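Local structure of hypothetical signal peptide protein (Sinorhizobium meliloti, 3PJY) at residues H20-E25 with K114-S119. The protein is of unknown function, a DUF192-family protein that may act as a transcription regulator. Residues are numbered along the deposited sequence; the frame is centred on the assembly and turned at random.
Sequences HDLTVE and KRLGVS
Leu116 sets its CD2 methyl squarely over one face of the His20 imidazole, a CH-pi contact in which the carbon lies 3.3 Å from the ring centroid and only 3° off the ring normal. The contact joins helix 112-116 to strand 19-27 of the mixed beta sheet of this DUF192 protein. CD2 is almost equidistant from all five ring atoms, while the other methyl stands above the ring plane but beyond the rim, with Leu116 CD1 3.8 Å from His20 CD2. Leu116 CD1 also touches Leu22 CD2 at 4.4 Å, an apolar contact; Leu22 in turn packs on Leu106 and Leu108 of strand 102-109. The His20 ring reaches the helix because CG stands anti to the backbone N (chi1 -165°). Beside the leucine, Arg115 NH1 approaches obliquely to 3.9 Å from His20 NE2, with the guanidinium plane turned 77° from the imidazole. Leu116 CD2 also lies over one face of the Arg115 guanidinium, 3.6 Å above its plane and offset toward the rim. The two groups share a partner rather than bonding each other: Asp46 OD1 accepts a hydrogen bond from His20 NE2 and forms a salt bridge with Arg115 NH2, which probably eases the closeness of the two basic side chains. With an alanine at His20, Leu116 CD2 is likely to lose the ring it lies on and Asp46 OD1 its imidazole partner. Behind this first shell, the helix ends in a Schellman motif, Gly117 taking positive phi as the chain turns away, and Gly117 N bonds back to Lys114 O at 3.2 Å.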
loop_
_atom_site.group_PDB
_atom_site.type_symbol
_atom_site.label_atom_id
_atom_site.label_comp_id
_atom_site.label_asym_id
_atom_site.label_seq_id
_atom_site.Cartn_x
_atom_site.Cartn_y
_atom_site.Cartn_z
ATOM N N HIS B 20 -1.874 -5.658 -0.217
ATOM C CA HIS B 20 -2.204 -4.620 -1.187
ATOM C C HIS B 20 -2.709 -3.363 -0.500
ATOM O O HIS B 20 -3.643 -3.413 0.264
ATOM C CB HIS B 20 -3.240 -5.082 -2.173
ATOM C CG HIS B 20 -3.346 -4.189 -3.374
ATOM N ND1 HIS B 20 -2.644 -4.420 -4.536
ATOM C CD2 HIS B 20 -4.093 -3.071 -3.588
ATOM C CE1 HIS B 20 -2.942 -3.460 -5.406
ATOM N NE2 HIS B 20 -3.832 -2.647 -4.855
ATOM N N ASP B 21 -2.090 -2.242 -0.811
ATOM C CA ASP B 21 -2.443 -0.986 -0.212
ATOM C C ASP B 21 -3.553 -0.253 -0.941
ATOM O O ASP B 21 -3.652 -0.293 -2.194
ATOM C CB ASP B 21 -1.226 -0.048 -0.151
ATOM C CG ASP B 21 -0.101 -0.598 0.688
ATOM O OD1 ASP B 21 -0.323 -1.179 1.770
ATOM O OD2 ASP B 21 1.048 -0.410 0.297
ATOM N N LEU B 22 -4.363 0.425 -0.142
ATOM C CA LEU B 22 -5.439 1.271 -0.593
ATOM C C LEU B 22 -5.391 2.595 0.134
ATOM O O LEU B 22 -4.881 2.697 1.273
ATOM C CB LEU B 22 -6.833 0.636 -0.348
ATOM C CG LEU B 22 -7.068 -0.776 -0.852
ATOM C CD1 LEU B 22 -8.311 -1.416 -0.166
ATOM C CD2 LEU B 22 -7.208 -0.768 -2.374
ATOM N N THR B 23 -5.983 3.611 -0.481
ATOM C CA THR B 23 -6.208 4.897 0.188
ATOM C C THR B 23 -7.709 5.012 0.347
ATOM O O THR B 23 -8.452 4.856 -0.616
ATOM C CB THR B 23 -5.750 6.046 -0.661
ATOM O OG1 THR B 23 -4.335 5.960 -0.829
ATOM C CG2 THR B 23 -6.060 7.351 0.058
ATOM N N VAL B 24 -8.150 5.221 1.567
ATOM C CA VAL B 24 -9.559 5.325 1.859
ATOM C C VAL B 24 -9.926 6.645 2.496
ATOM O O VAL B 24 -9.153 7.202 3.301
ATOM C CB VAL B 24 -10.070 4.179 2.745
ATOM C CG1 VAL B 24 -9.891 2.826 1.948
ATOM C CG2 VAL B 24 -9.380 4.086 4.081
ATOM N N GLU B 25 -11.118 7.141 2.135
ATOM C CA GLU B 25 -11.792 8.180 2.903
ATOM C C GLU B 25 -12.553 7.550 4.035
ATOM O O GLU B 25 -13.230 6.528 3.834
ATOM C CB GLU B 25 -12.733 8.940 1.993
ATOM C CG GLU B 25 -12.039 9.843 1.016
ATOM C CD GLU B 25 -13.002 10.246 -0.109
ATOM O OE1 GLU B 25 -13.323 9.386 -0.944
ATOM O OE2 GLU B 25 -13.400 11.373 -0.166
ATOM N N LYS B 114 -12.057 -9.275 -6.817
ATOM C CA LYS B 114 -11.426 -10.219 -7.771
ATOM C C LYS B 114 -10.030 -9.830 -8.204
ATOM O O LYS B 114 -9.116 -10.681 -8.249
ATOM C CB LYS B 114 -12.325 -10.409 -8.964
ATOM C CG LYS B 114 -13.519 -11.263 -8.638
ATOM C CD LYS B 114 -13.191 -12.773 -8.396
ATOM C CE LYS B 114 -14.341 -13.511 -7.625
ATOM N NZ LYS B 114 -14.515 -13.094 -6.156
ATOM N N ARG B 115 -9.849 -8.569 -8.556
ATOM C CA ARG B 115 -8.551 -8.084 -8.988
ATOM C C ARG B 115 -7.475 -8.349 -7.956
ATOM O O ARG B 115 -6.341 -8.709 -8.338
ATOM C CB ARG B 115 -8.577 -6.583 -9.306
ATOM C CG ARG B 115 -7.186 -5.960 -9.639
ATOM C CD ARG B 115 -7.397 -4.516 -10.130
ATOM N NE ARG B 115 -7.797 -3.535 -9.090
ATOM C CZ ARG B 115 -6.954 -2.877 -8.302
ATOM N NH1 ARG B 115 -5.641 -3.109 -8.323
ATOM N NH2 ARG B 115 -7.423 -1.934 -7.500
ATOM N N LEU B 116 -7.829 -8.272 -6.673
ATOM C CA LEU B 116 -6.854 -8.374 -5.568
ATOM C C LEU B 116 -6.764 -9.781 -4.964
ATOM O O LEU B 116 -5.922 -10.004 -4.098
ATOM C CB LEU B 116 -7.147 -7.318 -4.517
ATOM C CG LEU B 116 -7.084 -5.849 -4.969
ATOM C CD1 LEU B 116 -7.366 -4.941 -3.734
ATOM C CD2 LEU B 116 -5.739 -5.536 -5.626
ATOM N N GLY B 117 -7.614 -10.690 -5.422
ATOM C CA GLY B 117 -7.630 -12.069 -4.910
ATOM C C GLY B 117 -8.009 -12.149 -3.441
ATOM O O GLY B 117 -7.414 -12.914 -2.666
ATOM N N VAL B 118 -8.972 -11.323 -3.060
ATOM C CA VAL B 118 -9.479 -11.254 -1.693
ATOM C C VAL B 118 -10.667 -12.165 -1.482
ATOM O O VAL B 118 -11.464 -12.371 -2.380
ATOM C CB VAL B 118 -9.812 -9.778 -1.379
ATOM C CG1 VAL B 118 -10.549 -9.637 -0.006
ATOM C CG2 VAL B 118 -8.548 -8.984 -1.360
ATOM N N SER B 119 -10.739 -12.776 -0.288
ATOM C CA SER B 119 -11.789 -13.711 0.093
ATOM C C SER B 119 -12.251 -13.398 1.505
ATOM O O SER B 119 -11.525 -12.840 2.275
ATOM C CB SER B 119 -11.260 -15.163 0.145
ATOM O OG SER B 119 -10.491 -15.538 -0.993
#